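Local coordinates for flagellar basal body rod modification protein (Helicobacter pylori 26695, PDB 4ZZF) that is probably required for assembly of the flagellar hook, perhaps as a scaffolding protein, at residues A[44-49]-A[86-91]; A[53-58]-A[76-81]. One frame throughout, in Å; residues are numbered along the deposited sequence.

Contact 1: residues A[44-49]-A[86-91]; sequences IQILNE and GNYKIK
Q45 with K91 and L47 with K89 form antiparallel hydrogen-bonded pairs, joined by four backbone hydrogen bonds. Q45 N donates to K91 O (2.8 Å), and K91 N returns a straight bond to Q45 O (2.9 Å). L47 N meets K89 O, again nearly straight (175° at the hydrogen), whereas the returning bond from K89 N to L47 O is bent and weak. Between these pairs, I46 and I90 form an antiparallel non-hydrogen-bonded pair, with I46 CA 3.4 Å from K89 O in a CA-H...O contact. Apolar packing fills the face that carries the isoleucines. I44 CG2 touches I90 CG2 at 3.6 Å, and I46 CG2 lies 3.8 Å from Y88 CB. This face looks into the core of the Ig-like domain, where F27, L29, F71 and W73 of strands 25-31 and 67-73 cover it. Y88 CG stands anti to the carbonyl carbon (chi1 -73°), which helps set the ring beside N48, with Y88 CE2 3.7 Å from N48 CB. W73 meets the same ring edge-to-face, and the Y88 hydroxyl bonds to P84 O. On the other face of the sheet are Q45, L47, K89 and K91, with the bent K91 chain bringing NZ to L47 CD2 (4.1 Å) and the extended K89 chain reaching N51 OD1. Past the end of strand 43-47, one water accepts from E49 N and donates to N87 O, bridging the two backbones; it sits over one face of the Y88 ring, offset toward the rim.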
# COMPACT_ATOMS: atom_id res chain seq x y z
N ILE A 44 3.63 32.92 7.11
CA ILE A 44 4.90 32.21 7.30
C ILE A 44 5.79 32.91 8.33
O ILE A 44 5.94 34.14 8.29
CB ILE A 44 5.68 32.12 5.98
CG1 ILE A 44 4.89 31.34 4.94
CG2 ILE A 44 7.07 31.53 6.21
CD1 ILE A 44 5.44 31.50 3.52
N GLN A 45 6.39 32.16 9.24
CA GLN A 45 7.40 32.73 10.13
C GLN A 45 8.78 32.16 9.81
O GLN A 45 8.94 30.94 9.64
CB GLN A 45 7.07 32.47 11.61
CG GLN A 45 5.72 33.00 12.09
CD GLN A 45 4.53 32.14 11.62
OE1 GLN A 45 4.57 30.90 11.69
NE2 GLN A 45 3.47 32.79 11.14
N ILE A 46 9.79 33.03 9.74
CA ILE A 46 11.17 32.61 9.57
C ILE A 46 11.99 32.93 10.82
O ILE A 46 12.10 34.08 11.23
CB ILE A 46 11.79 33.29 8.36
CG1 ILE A 46 10.86 33.11 7.15
CG2 ILE A 46 13.18 32.71 8.09
CD1 ILE A 46 11.35 33.76 5.87
N LEU A 47 12.56 31.89 11.42
CA LEU A 47 13.26 32.01 12.69
C LEU A 47 14.75 31.70 12.49
O LEU A 47 15.09 30.90 11.60
CB LEU A 47 12.67 31.07 13.74
CG LEU A 47 11.30 31.32 14.39
CD1 LEU A 47 10.23 31.64 13.39
CD2 LEU A 47 10.87 30.10 15.20
N ASN A 48 15.62 32.30 13.30
CA ASN A 48 17.04 31.98 13.23
C ASN A 48 17.35 30.78 14.12
O ASN A 48 16.43 30.22 14.74
CB ASN A 48 17.92 33.19 13.59
CG ASN A 48 17.87 33.57 15.08
OD1 ASN A 48 17.46 32.80 15.95
ND2 ASN A 48 18.34 34.78 15.37
N GLU A 49 18.63 30.42 14.22
CA GLU A 49 19.01 29.20 14.92
C GLU A 49 18.68 29.25 16.41
O GLU A 49 18.64 28.21 17.08
CB GLU A 49 20.50 28.90 14.72
CG GLU A 49 20.76 27.95 13.54
CD GLU A 49 19.90 26.67 13.58
OE1 GLU A 49 19.91 25.96 14.62
OE2 GLU A 49 19.20 26.37 12.58
N GLY A 86 23.32 31.59 7.43
CA GLY A 86 23.12 30.45 8.29
C GLY A 86 21.83 29.71 8.02
O GLY A 86 21.18 29.93 6.99
N ASN A 87 21.49 28.83 8.95
CA ASN A 87 20.25 28.07 8.85
C ASN A 87 19.07 28.79 9.47
O ASN A 87 19.09 29.17 10.63
CB ASN A 87 20.39 26.70 9.52
CG ASN A 87 20.01 25.57 8.59
OD1 ASN A 87 20.32 25.61 7.40
ND2 ASN A 87 19.23 24.61 9.11
N TYR A 88 18.02 28.95 8.67
CA TYR A 88 16.77 29.52 9.15
C TYR A 88 15.62 28.52 9.13
O TYR A 88 15.35 27.88 8.11
CB TYR A 88 16.44 30.75 8.32
CG TYR A 88 17.35 31.89 8.68
CD1 TYR A 88 18.62 31.98 8.12
CD2 TYR A 88 16.95 32.85 9.59
CE1 TYR A 88 19.47 33.03 8.46
CE2 TYR A 88 17.78 33.89 9.94
CZ TYR A 88 19.04 33.98 9.38
OH TYR A 88 19.85 35.02 9.74
N LYS A 89 14.95 28.39 10.27
CA LYS A 89 13.74 27.57 10.39
C LYS A 89 12.53 28.30 9.80
O LYS A 89 12.26 29.45 10.15
CB LYS A 89 13.46 27.22 11.85
CG LYS A 89 14.60 26.53 12.55
CD LYS A 89 14.34 26.39 14.04
CE LYS A 89 15.55 25.81 14.77
NZ LYS A 89 15.27 25.50 16.21
N ILE A 90 11.81 27.61 8.93
CA ILE A 90 10.64 28.20 8.30
C ILE A 90 9.39 27.39 8.64
O ILE A 90 9.36 26.16 8.45
CB ILE A 90 10.80 28.28 6.77
CG1 ILE A 90 12.05 29.10 6.43
CG2 ILE A 90 9.57 28.89 6.14
CD1 ILE A 90 12.33 29.21 4.95
N LYS A 91 8.39 28.08 9.20
CA LYS A 91 7.12 27.49 9.62
C LYS A 91 5.98 28.35 9.09
O LYS A 91 6.22 29.45 8.59
CB LYS A 91 6.99 27.40 11.14
CG LYS A 91 8.21 26.91 11.85
CD LYS A 91 7.92 26.65 13.32
CE LYS A 91 7.43 27.89 14.04
NZ LYS A 91 7.54 27.67 15.53
O HOH W 1 20.49 31.42 11.93

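Contact 2: residues A[53-58]-A[76-81]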
# COMPACT_ATOMS: atom_id res chain seq x y z
N LEU A 53 12.40 35.23 15.95
CA LEU A 53 11.69 35.61 14.75
C LEU A 53 12.46 36.64 13.94
O LEU A 53 12.77 37.72 14.43
CB LEU A 53 10.31 36.15 15.10
CG LEU A 53 9.41 36.52 13.93
CD1 LEU A 53 9.11 35.29 13.13
CD2 LEU A 53 8.12 37.16 14.43
N VAL A 54 12.74 36.32 12.69
CA VAL A 54 13.48 37.23 11.83
C VAL A 54 12.59 37.88 10.76
O VAL A 54 12.76 39.06 10.43
CB VAL A 54 14.66 36.48 11.18
CG1 VAL A 54 14.98 37.00 9.79
CG2 VAL A 54 15.87 36.56 12.09
N LYS A 55 11.62 37.13 10.25
CA LYS A 55 10.79 37.61 9.15
C LYS A 55 9.41 36.98 9.20
O LYS A 55 9.26 35.82 9.62
CB LYS A 55 11.46 37.29 7.81
CG LYS A 55 10.74 37.82 6.58
CD LYS A 55 10.82 39.34 6.55
CE LYS A 55 10.86 39.86 5.12
NZ LYS A 55 11.34 41.28 5.07
N THR A 56 8.40 37.74 8.79
CA THR A 56 7.05 37.24 8.66
C THR A 56 6.58 37.54 7.26
O THR A 56 6.72 38.67 6.79
CB THR A 56 6.08 37.85 9.70
OG1 THR A 56 6.50 37.49 11.02
CG2 THR A 56 4.67 37.32 9.50
N ILE A 57 6.05 36.52 6.60
CA ILE A 57 5.48 36.67 5.27
C ILE A 57 4.00 36.32 5.32
O ILE A 57 3.65 35.18 5.64
CB ILE A 57 6.19 35.77 4.26
CG1 ILE A 57 7.70 36.01 4.31
CG2 ILE A 57 5.64 35.97 2.86
CD1 ILE A 57 8.46 35.14 3.35
N PRO A 58 3.12 37.29 5.02
CA PRO A 58 1.67 37.06 5.04
C PRO A 58 1.20 36.07 3.97
O PRO A 58 1.64 36.14 2.82
CB PRO A 58 1.09 38.47 4.78
CG PRO A 58 2.18 39.21 4.07
CD PRO A 58 3.46 38.69 4.67
N THR A 76 16.03 39.30 4.09
CA THR A 76 15.94 40.48 4.96
C THR A 76 15.04 40.24 6.17
O THR A 76 14.11 39.42 6.13
CB THR A 76 15.41 41.72 4.19
OG1 THR A 76 14.05 41.49 3.78
CG2 THR A 76 16.28 42.01 2.96
N ASN A 77 15.34 40.94 7.25
CA ASN A 77 14.45 40.95 8.40
C ASN A 77 13.33 41.97 8.19
O ASN A 77 13.14 42.50 7.08
CB ASN A 77 15.20 41.22 9.71
CG ASN A 77 15.94 42.57 9.71
OD1 ASN A 77 15.66 43.46 8.91
ND2 ASN A 77 16.88 42.71 10.64
N GLU A 78 12.58 42.25 9.25
CA GLU A 78 11.36 43.01 9.09
C GLU A 78 11.64 44.48 8.76
O GLU A 78 10.75 45.19 8.29
CB GLU A 78 10.48 42.88 10.33
CG GLU A 78 8.99 42.83 10.00
CD GLU A 78 8.65 41.81 8.90
OE1 GLU A 78 8.67 40.60 9.18
OE2 GLU A 78 8.35 42.23 7.75
N LYS A 79 12.87 44.94 8.99
CA LYS A 79 13.27 46.30 8.61
C LYS A 79 13.67 46.36 7.14
O LYS A 79 13.46 47.37 6.46
CB LYS A 79 14.42 46.80 9.48
CG LYS A 79 14.05 47.07 10.92
CD LYS A 79 14.85 46.20 11.88
CE LYS A 79 14.63 46.62 13.33
NZ LYS A 79 15.57 45.94 14.27
N GLY A 80 14.25 45.28 6.66
CA GLY A 80 14.73 45.22 5.29
C GLY A 80 16.23 45.02 5.26
O GLY A 80 16.84 45.09 4.20
N GLU A 81 16.81 44.77 6.44
CA GLU A 81 18.25 44.52 6.60
C GLU A 81 18.60 43.05 6.32
O GLU A 81 17.95 42.16 6.86
CB GLU A 81 18.68 44.86 8.02
CG GLU A 81 17.79 45.90 8.69
CD GLU A 81 18.32 46.34 10.05
OE1 GLU A 81 19.02 45.52 10.71
OE2 GLU A 81 18.04 47.49 10.47
O HOH W 2 8.57 40.02 11.55
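The E78 carboxylate presents OE1 to T56 N, which meets it nearly end-on down the C-O bond at 2.9 Å; K55 CD comes within 3.6 Å of the same oxygen. The peptide carbonyl of N77 is approached differently: K55 NZ donates to N77 O (3.0 Å) from well above the carbonyl plane. The K55 side chain leaves with CG anti to the backbone N (chi1 -176°), then bends twice and runs beside T76, pointing the same way. Its NZ makes a second bond to T76 OG1 (3.0 Å), a hydroxyl also bonded to D74 OD1, while CD lies 3.3 Å from T76 O. V54 O touches N77 CA at 3.2 Å. V54 and K55 together face I46, a classic beta bulge. The turn holds its own shape: N77 OD1 accepts from the backbone N of K79, G80 and E81, an Asx turn and Asx motif in which G80 N comes closest to the C=O direction. With K55 NZ 4.1 Å from E78 OE2, beyond a salt bridge, the loop is tied to the strand by hydrogen bonds; the lysine's charge is probably stabilised by N77 O, T76 OG1 and the nearby carboxylate.

Contacts 1 and 2 lie about 10 Å apart, centre to centre, in the Ig-like domain and on the same side of the chain's centre. Along the chain the order is 44-49, 53-58, 76-81, 86-91, so contact 2 is nested inside the loop that contact 1 closes. Strands 43-47 and 53-58 follow one another and are antiparallel neighbours in one sheet, with strand 86-94 on the other flank of 43-47; backbone hydrogen bonds of I44 with I57 and of I46 with V54 join the contacts directly. Contact 1 thus builds the interior of the sheet, while contact 2 fastens the loop between strands 67-73 and 86-94 to its outer strand at the surface.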